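Local coordinates for lipoprotein (Burkholderia cenocepacia, PDB 4QHQ) that binds methionine in the cleft between its two lobes and, as an NlpA-family lipoprotein, probably hands it to an ABC transporter for uptake, at residues 88-91 with 95-98; 102-107 with 112-117; 116-121 with 168-173. All coordinates share one frame; numbering follows the deposited sequence.

Contact 1 (88-91 with 95-98)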
loop_
_atom_site.group_PDB
_atom_site.type_symbol
_atom_site.label_atom_id
_atom_site.label_comp_id
_atom_site.label_asym_id
_atom_site.label_seq_id
_atom_site.Cartn_x
_atom_site.Cartn_y
_atom_site.Cartn_z
ATOM N N LYS A 88 0.677 -18.956 -8.294
ATOM C CA LYS A 88 1.210 -19.566 -9.499
ATOM C C LYS A 88 0.720 -20.991 -9.617
ATOM O O LYS A 88 1.073 -21.677 -10.569
ATOM C CB LYS A 88 2.740 -19.598 -9.449
ATOM C CG LYS A 88 3.399 -18.238 -9.482
ATOM C CD LYS A 88 3.118 -17.525 -10.787
ATOM C CE LYS A 88 3.711 -16.124 -10.781
ATOM N NZ LYS A 88 3.203 -15.296 -11.913
ATOM N N LYS A 89 -0.072 -21.434 -8.644
ATOM C CA LYS A 89 -0.406 -22.851 -8.524
ATOM C C LYS A 89 -1.907 -23.149 -8.495
ATOM O O LYS A 89 -2.312 -24.281 -8.772
ATOM C CB LYS A 89 0.281 -23.451 -7.287
ATOM C CG LYS A 89 1.768 -23.104 -7.182
ATOM C CD LYS A 89 2.447 -23.791 -6.002
ATOM C CE LYS A 89 3.912 -23.370 -5.893
ATOM N NZ LYS A 89 4.604 -24.024 -4.747
ATOM N N PHE A 90 -2.726 -22.154 -8.163
ATOM C CA PHE A 90 -4.174 -22.361 -8.031
ATOM C C PHE A 90 -4.965 -21.185 -8.580
ATOM O O PHE A 90 -4.504 -20.050 -8.522
ATOM C CB PHE A 90 -4.525 -22.604 -6.562
ATOM C CG PHE A 90 -3.844 -23.813 -5.987
ATOM C CD1 PHE A 90 -4.293 -25.087 -6.305
ATOM C CD2 PHE A 90 -2.734 -23.681 -5.156
ATOM C CE1 PHE A 90 -3.663 -26.216 -5.803
ATOM C CE2 PHE A 90 -2.101 -24.823 -4.648
ATOM C CZ PHE A 90 -2.570 -26.086 -4.969
ATOM N N LYS A 91 -6.164 -21.455 -9.093
ATOM C CA LYS A 91 -6.987 -20.431 -9.727
ATOM C C LYS A 91 -7.981 -19.804 -8.757
ATOM O O LYS A 91 -8.558 -18.748 -9.032
ATOM C CB LYS A 91 -7.721 -21.014 -10.933
ATOM C CG LYS A 91 -6.809 -21.372 -12.095
ATOM C CD LYS A 91 -6.128 -20.126 -12.644
ATOM C CE LYS A 91 -5.275 -20.442 -13.866
ATOM N NZ LYS A 91 -4.640 -19.216 -14.431
ATOM N N ASP A 95 -9.522 -23.742 -4.092
ATOM C CA ASP A 95 -8.661 -24.825 -4.550
ATOM C C ASP A 95 -7.487 -25.144 -3.623
ATOM O O ASP A 95 -6.779 -26.127 -3.851
ATOM C CB ASP A 95 -8.102 -24.497 -5.935
ATOM C CG ASP A 95 -9.169 -24.451 -6.994
ATOM O OD1 ASP A 95 -10.087 -25.293 -6.941
ATOM O OD2 ASP A 95 -9.088 -23.578 -7.880
ATOM N N LEU A 96 -7.266 -24.330 -2.595
ATOM C CA LEU A 96 -6.141 -24.570 -1.697
ATOM C C LEU A 96 -6.226 -25.932 -1.044
ATOM O O LEU A 96 -7.270 -26.302 -0.517
ATOM C CB LEU A 96 -6.077 -23.508 -0.609
ATOM C CG LEU A 96 -5.753 -22.087 -1.046
ATOM C CD1 LEU A 96 -5.870 -21.188 0.164
ATOM C CD2 LEU A 96 -4.369 -22.005 -1.668
ATOM N N PRO A 97 -5.118 -26.682 -1.072
ATOM C CA PRO A 97 -5.086 -27.994 -0.425
ATOM C C PRO A 97 -4.982 -27.879 1.090
ATOM O O PRO A 97 -4.753 -26.795 1.637
ATOM C CB PRO A 97 -3.817 -28.633 -0.993
ATOM C CG PRO A 97 -2.936 -27.478 -1.304
ATOM C CD PRO A 97 -3.849 -26.364 -1.749
ATOM N N GLN A 98 -5.193 -29.003 1.764
ATOM C CA GLN A 98 -4.930 -29.106 3.189
ATOM C C GLN A 98 -3.480 -28.758 3.427
ATOM O O GLN A 98 -2.597 -29.232 2.714
ATOM C CB GLN A 98 -5.190 -30.536 3.673
ATOM C CG GLN A 98 -6.651 -30.866 3.846
ATOM C CD GLN A 98 -7.302 -30.035 4.930
ATOM O OE1 GLN A 98 -8.314 -29.376 4.697
ATOM N NE2 GLN A 98 -6.734 -30.077 6.129
HETATM O O HOH W 1 -6.873 -24.267 -9.443
#
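Phe90 and Asp95 both start out with CG beside the backbone N and anti to the carbonyl carbon (chi1 -60° and -66°), which swings the phenyl ring and the carboxymethyl arm into the gap between 88-91 and 95-98. The ring does most of the touching. Phe90 CD1 sits 3.6 Å from the backbone O of Asp95 and 3.9 Å from Asp95 CB, while the far end of the ring runs up to Pro97, with Phe90 CZ 3.5 Å from Pro97 CD. On the other ortho position, CD2 of Phe90 has CD2 of Leu96 at 4.2 Å. None of these partners lies squarely over the ring or in line with it; they come in at a slant. Both segments belong to the irregular connection that carries the chain from strand 84-86 to strand 101-105, two members of the five-stranded sheet in one lobe of this periplasmic-binding-protein fold. The start of that connection is pinned by Ser87 OG, which bonds the backbone N of Lys89, as in an ST turn, and that of Phe90. Farther out, Lys91 N and Asp95 OD2 are too far apart to bond directly at 3.8 Å, and a water fills in. It accepts from Lys91 N at 2.9 Å and donates to Asp95 OD2 at 2.8 Å.

Contact 2 (102-107 with 112-117); sequences LAVPND and NRALLL. With MET (methionine), chain B.
Beside the packing of Val104 on Ala114, the one flat group that matters is the guanidinium of Arg113, which meets the bound methionine with its edge. The ligand's carboxylate carbon lies in the guanidinium plane and OXT close to it, and Arg113 NH1 donates to OXT at 2.8 Å, with a distinctly bent N-H...O angle of 139°. Arg113 gets there because its CG points opposite the backbone N (chi1 178°) and the chain stays stretched from CG to NE, carrying the charge from the helix to the ligand. The other end of the group is held too: NH2 forms a salt bridge with Glu191, backed by a weak bond to Ser81 O, so the rotation of the guanidinium is probably well fixed.

One residue along, Ala114 faces the strand. Its CB is wedged against two neighbours at once, 3.8 Å from Val104 CB and 3.8 Å from Pro105 CD, and CG1 of Val104 comes equally close. On the helix side a single methyl meets the strand, which lets the CA atoms of Val104 and Ala114 approach to 6.2 Å. At the turn into the helix Asp107 takes the N-cap position, its side chain capping a backbone N, and its OD2 also receives a bond from Asn110 ND2.

Strand 101-105 running through a short turn into helix 108-120, which then lies back over the sheet, is a beta-alpha unit of a type 2 periplasmic-binding-protein lobe, and here its helix supplies the arginine that meets the carboxylate of methionine.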
loop_
_atom_site.group_PDB
_atom_site.type_symbol
_atom_site.label_atom_id
_atom_site.label_comp_id
_atom_site.label_asym_id
_atom_site.label_seq_id
_atom_site.Cartn_x
_atom_site.Cartn_y
_atom_site.Cartn_z
ATOM N N LEU A 102 0.564 -20.180 2.696
ATOM C CA LEU A 102 0.265 -18.823 2.252
ATOM C C LEU A 102 1.321 -17.878 2.794
ATOM O O LEU A 102 2.013 -18.190 3.764
ATOM C CB LEU A 102 -1.107 -18.364 2.748
ATOM C CG LEU A 102 -2.334 -19.191 2.376
ATOM C CD1 LEU A 102 -3.614 -18.421 2.670
ATOM C CD2 LEU A 102 -2.272 -19.593 0.922
ATOM N N ALA A 103 1.452 -16.728 2.158
ATOM C CA ALA A 103 2.334 -15.690 2.655
ATOM C C ALA A 103 1.578 -14.369 2.675
ATOM O O ALA A 103 0.799 -14.077 1.761
ATOM C CB ALA A 103 3.580 -15.596 1.793
ATOM N N VAL A 104 1.778 -13.610 3.751
ATOM C CA VAL A 104 1.186 -12.280 3.896
ATOM C C VAL A 104 2.255 -11.283 4.368
ATOM O O VAL A 104 3.299 -11.697 4.888
ATOM C CB VAL A 104 -0.001 -12.284 4.904
ATOM C CG1 VAL A 104 -1.116 -13.211 4.427
ATOM C CG2 VAL A 104 0.465 -12.653 6.300
ATOM N N PRO A 105 2.004 -9.967 4.189
ATOM C CA PRO A 105 2.935 -8.976 4.734
ATOM C C PRO A 105 3.090 -9.082 6.251
ATOM O O PRO A 105 2.214 -9.613 6.935
ATOM C CB PRO A 105 2.268 -7.644 4.376
ATOM C CG PRO A 105 1.412 -7.942 3.171
ATOM C CD PRO A 105 0.884 -9.324 3.477
ATOM N N ASN A 106 4.209 -8.579 6.769
ATOM C CA ASN A 106 4.509 -8.697 8.195
ATOM C C ASN A 106 4.517 -7.390 8.991
ATOM O O ASN A 106 4.893 -7.387 10.164
ATOM C CB ASN A 106 5.844 -9.429 8.422
ATOM C CG ASN A 106 7.041 -8.654 7.914
ATOM O OD1 ASN A 106 6.919 -7.527 7.441
ATOM N ND2 ASN A 106 8.227 -9.244 8.064
ATOM N N ASP A 107 4.120 -6.297 8.360
ATOM C CA ASP A 107 3.977 -5.029 9.075
ATOM C C ASP A 107 2.545 -4.977 9.599
ATOM O O ASP A 107 1.648 -5.559 8.985
ATOM C CB ASP A 107 4.277 -3.843 8.159
ATOM C CG ASP A 107 3.323 -3.768 7.004
ATOM O OD1 ASP A 107 3.487 -4.563 6.055
ATOM O OD2 ASP A 107 2.382 -2.945 7.044
ATOM N N ASN A 112 -2.622 -7.084 8.989
ATOM C CA ASN A 112 -4.015 -7.032 9.393
ATOM C C ASN A 112 -4.936 -6.998 8.179
ATOM O O ASN A 112 -5.912 -7.756 8.095
ATOM C CB ASN A 112 -4.260 -5.821 10.285
ATOM C CG ASN A 112 -5.681 -5.749 10.784
ATOM O OD1 ASN A 112 -6.111 -6.592 11.565
ATOM N ND2 ASN A 112 -6.415 -4.732 10.346
ATOM N N ARG A 113 -4.592 -6.147 7.227
ATOM C CA ARG A 113 -5.338 -6.010 5.994
ATOM C C ARG A 113 -5.435 -7.332 5.232
ATOM O O ARG A 113 -6.514 -7.724 4.757
ATOM C CB ARG A 113 -4.636 -4.977 5.128
ATOM C CG ARG A 113 -5.270 -4.738 3.774
ATOM C CD ARG A 113 -4.416 -3.745 3.026
ATOM N NE ARG A 113 -5.065 -3.262 1.818
ATOM C CZ ARG A 113 -4.501 -2.417 0.968
ATOM N NH1 ARG A 113 -3.257 -1.994 1.193
ATOM N NH2 ARG A 113 -5.168 -2.001 -0.100
ATOM N N ALA A 114 -4.302 -8.012 5.095
ATOM C CA ALA A 114 -4.258 -9.307 4.404
ATOM C C ALA A 114 -5.111 -10.361 5.097
ATOM O O ALA A 114 -5.811 -11.119 4.437
ATOM C CB ALA A 114 -2.825 -9.789 4.295
ATOM N N LEU A 115 -5.036 -10.414 6.423
ATOM C CA LEU A 115 -5.776 -11.418 7.173
ATOM C C LEU A 115 -7.276 -11.145 7.097
ATOM O O LEU A 115 -8.083 -12.079 7.058
ATOM C CB LEU A 115 -5.292 -11.464 8.624
ATOM C CG LEU A 115 -3.868 -12.000 8.774
ATOM C CD1 LEU A 115 -3.450 -12.024 10.231
ATOM C CD2 LEU A 115 -3.765 -13.393 8.169
ATOM N N LEU A 116 -7.645 -9.866 7.061
ATOM C CA LEU A 116 -9.050 -9.499 6.897
ATOM C C LEU A 116 -9.571 -9.933 5.529
ATOM O O LEU A 116 -10.695 -10.429 5.420
ATOM C CB LEU A 116 -9.254 -7.997 7.075
ATOM C CG LEU A 116 -9.095 -7.451 8.491
ATOM C CD1 LEU A 116 -9.219 -5.935 8.489
ATOM C CD2 LEU A 116 -10.126 -8.068 9.408
ATOM N N LEU A 117 -8.763 -9.755 4.488
ATOM C CA LEU A 117 -9.166 -10.195 3.157
ATOM C C LEU A 117 -9.362 -11.704 3.146
ATOM O O LEU A 117 -10.364 -12.206 2.619
ATOM C CB LEU A 117 -8.141 -9.801 2.104
ATOM C CG LEU A 117 -8.469 -10.264 0.683
ATOM C CD1 LEU A 117 -9.802 -9.704 0.200
ATOM C CD2 LEU A 117 -7.364 -9.904 -0.276
HETATM N N MET B . 0.599 1.423 -1.978
HETATM C CA MET B . 0.429 0.471 -0.879
HETATM C C MET B . -0.987 -0.060 -0.838
HETATM O O MET B . -1.917 0.712 -1.042
HETATM C CB MET B . 0.787 1.154 0.446
HETATM C CG MET B . 0.690 0.230 1.675
HETATM S SD MET B . 1.061 1.099 3.214
HETATM C CE MET B . 2.809 1.455 3.013
HETATM O OXT MET B . -1.217 -1.263 -0.628
#

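Contact 3 (116-121 with 168-173). With MET (methionine), chain B.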
loop_
_atom_site.group_PDB
_atom_site.type_symbol
_atom_site.label_atom_id
_atom_site.label_comp_id
_atom_site.label_asym_id
_atom_site.label_seq_id
_atom_site.Cartn_x
_atom_site.Cartn_y
_atom_site.Cartn_z
ATOM N N LEU A 116 -7.645 -9.866 7.061
ATOM C CA LEU A 116 -9.050 -9.499 6.897
ATOM C C LEU A 116 -9.571 -9.933 5.529
ATOM O O LEU A 116 -10.695 -10.429 5.420
ATOM C CB LEU A 116 -9.254 -7.997 7.075
ATOM C CG LEU A 116 -9.095 -7.451 8.491
ATOM C CD1 LEU A 116 -9.219 -5.935 8.489
ATOM C CD2 LEU A 116 -10.126 -8.068 9.408
ATOM N N LEU A 117 -8.763 -9.755 4.488
ATOM C CA LEU A 117 -9.166 -10.195 3.157
ATOM C C LEU A 117 -9.362 -11.704 3.146
ATOM O O LEU A 117 -10.364 -12.206 2.619
ATOM C CB LEU A 117 -8.141 -9.801 2.104
ATOM C CG LEU A 117 -8.469 -10.264 0.683
ATOM C CD1 LEU A 117 -9.802 -9.704 0.200
ATOM C CD2 LEU A 117 -7.364 -9.904 -0.276
ATOM N N LEU A 118 -8.422 -12.436 3.737
ATOM C CA LEU A 118 -8.560 -13.896 3.817
ATOM C C LEU A 118 -9.801 -14.294 4.609
ATOM O O LEU A 118 -10.460 -15.286 4.282
ATOM C CB LEU A 118 -7.304 -14.536 4.420
ATOM C CG LEU A 118 -6.022 -14.461 3.593
ATOM C CD1 LEU A 118 -4.868 -15.121 4.325
ATOM C CD2 LEU A 118 -6.214 -15.079 2.208
ATOM N N GLN A 119 -10.130 -13.507 5.630
ATOM C CA GLN A 119 -11.336 -13.751 6.414
ATOM C C GLN A 119 -12.571 -13.480 5.567
ATOM O O GLN A 119 -13.508 -14.277 5.564
ATOM C CB GLN A 119 -11.356 -12.873 7.669
ATOM C CG GLN A 119 -12.627 -13.036 8.498
ATOM C CD GLN A 119 -12.547 -12.353 9.848
ATOM O OE1 GLN A 119 -12.570 -13.009 10.887
ATOM N NE2 GLN A 119 -12.463 -11.023 9.841
ATOM N N THR A 120 -12.562 -12.360 4.847
ATOM C CA THR A 120 -13.652 -12.008 3.938
ATOM C C THR A 120 -13.902 -13.138 2.937
ATOM O O THR A 120 -15.056 -13.475 2.629
ATOM C CB THR A 120 -13.355 -10.692 3.181
ATOM O OG1 THR A 120 -13.352 -9.597 4.104
ATOM C CG2 THR A 120 -14.414 -10.430 2.112
ATOM N N GLN A 121 -12.823 -13.747 2.459
ATOM C CA GLN A 121 -12.913 -14.818 1.469
ATOM C C GLN A 121 -13.259 -16.173 2.092
ATOM O O GLN A 121 -13.382 -17.174 1.383
ATOM C CB GLN A 121 -11.607 -14.906 0.672
ATOM C CG GLN A 121 -11.300 -13.663 -0.165
ATOM C CD GLN A 121 -12.350 -13.406 -1.232
ATOM O OE1 GLN A 121 -12.814 -14.334 -1.893
ATOM N NE2 GLN A 121 -12.729 -12.145 -1.403
ATOM N N ALA A 168 -0.294 -19.480 -2.199
ATOM C CA ALA A 168 -0.859 -18.183 -2.529
ATOM C C ALA A 168 -0.193 -17.131 -1.656
ATOM O O ALA A 168 0.357 -17.440 -0.604
ATOM C CB ALA A 168 -2.373 -18.169 -2.330
ATOM N N ALA A 169 -0.249 -15.882 -2.098
ATOM C CA ALA A 169 0.272 -14.778 -1.301
ATOM C C ALA A 169 -0.614 -13.564 -1.459
ATOM O O ALA A 169 -1.148 -13.322 -2.536
ATOM C CB ALA A 169 1.692 -14.430 -1.716
ATOM N N VAL A 170 -0.768 -12.811 -0.379
ATOM C CA VAL A 170 -1.473 -11.534 -0.440
ATOM C C VAL A 170 -0.401 -10.461 -0.617
ATOM O O VAL A 170 0.499 -10.335 0.226
ATOM C CB VAL A 170 -2.285 -11.272 0.831
ATOM C CG1 VAL A 170 -3.006 -9.921 0.712
ATOM C CG2 VAL A 170 -3.278 -12.401 1.078
ATOM N N ILE A 171 -0.469 -9.721 -1.721
ATOM C CA ILE A 171 0.627 -8.829 -2.116
ATOM C C ILE A 171 0.120 -7.433 -2.422
ATOM O O ILE A 171 -0.818 -7.265 -3.203
ATOM C CB ILE A 171 1.367 -9.359 -3.370
ATOM C CG1 ILE A 171 1.804 -10.815 -3.175
ATOM C CG2 ILE A 171 2.581 -8.489 -3.716
ATOM C CD1 ILE A 171 2.574 -11.377 -4.366
ATOM N N ASN A 172 0.720 -6.443 -1.764
ATOM C CA ASN A 172 0.417 -5.034 -2.044
ATOM C C ASN A 172 0.561 -4.707 -3.518
ATOM O O ASN A 172 1.495 -5.135 -4.183
ATOM C CB ASN A 172 1.307 -4.100 -1.225
ATOM C CG ASN A 172 1.020 -4.165 0.259
ATOM O OD1 ASN A 172 0.187 -3.404 0.791
ATOM N ND2 ASN A 172 1.710 -5.056 0.939
ATOM N N THR A 173 -0.378 -3.925 -4.024
ATOM C CA THR A 173 -0.444 -3.658 -5.449
ATOM C C THR A 173 0.827 -3.011 -6.025
ATOM O O THR A 173 1.237 -3.359 -7.122
ATOM C CB THR A 173 -1.726 -2.886 -5.781
ATOM O OG1 THR A 173 -2.839 -3.783 -5.643
ATOM C CG2 THR A 173 -1.689 -2.321 -7.181
HETATM N N MET B . 0.599 1.423 -1.978
HETATM C CA MET B . 0.429 0.471 -0.879
HETATM C C MET B . -0.987 -0.060 -0.838
HETATM O O MET B . -1.917 0.712 -1.042
HETATM C CB MET B . 0.787 1.154 0.446
HETATM C CG MET B . 0.690 0.230 1.675
HETATM S SD MET B . 1.061 1.099 3.214
HETATM C CE MET B . 2.809 1.455 3.013
HETATM O OXT MET B . -1.217 -1.263 -0.628
#
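Val170 points its CB from strand 168-171 toward helix 108-120, and its two methyls each meet a different leucine of the helix. From CB, the branch ending in CG1 runs opposite the backbone N (chi1 -180°) and meets Leu117, loosely, with CD2 of that leucine 4.5 Å from Val170 CG1. The other branch, CG2 of Val170, stands beside the N and finds CD2 of Leu118 at 4.1 Å. The valine and Leu118 lie alongside one another, pointing opposite ways, and Leu118 brings CD2 to the strand although its CB does not aim there. This is apolar packing between buried groups, with the backbones well apart: Leu117 CA and Val170 CA are 8.6 Å from each other. Val170 also rests on Ala114, Val104 and Val85.

The helix is on its last turn here, still closed by Thr120 N to Leu116 O (2.7 Å) and Gln121 N to Leu117 O (2.9 Å). The strand is a central one, hydrogen-bonded through its backbone to Ala103 on one flank and to Tyr86 and Gly84 on the other. Just beyond its end comes Asn172, a residue of the methionine pocket and the lead-in to helix 173-178. A helix packed on a strand that runs parallel to its neighbour 101-105 and ends at the ligand pocket fits the alpha/beta lobe of periplasmic binding proteins.

Contacts 2 and 3 are buried, their centres about 6 Å apart, and both lay helix 108-120 on the five-stranded sheet: contact 2 uses the middle of the helix against strand 101-105, contact 3 its last turns against the adjoining strand 168-171. The two strands are joined by backbone pairing, Ala103 O to Val170 N at 2.9 Å, and each contact includes a residue lining the methionine pocket. Contact 1 lies at the surface, its centre about 17 Å from that of contact 2, and involves no regular helix or strand. Water bridges its polar edge, whereas the buried pair is purely aliphatic across the segments. Leu96 CD1 nevertheless touches Leu102 CD2 at 4.0 Å, joining loop to core.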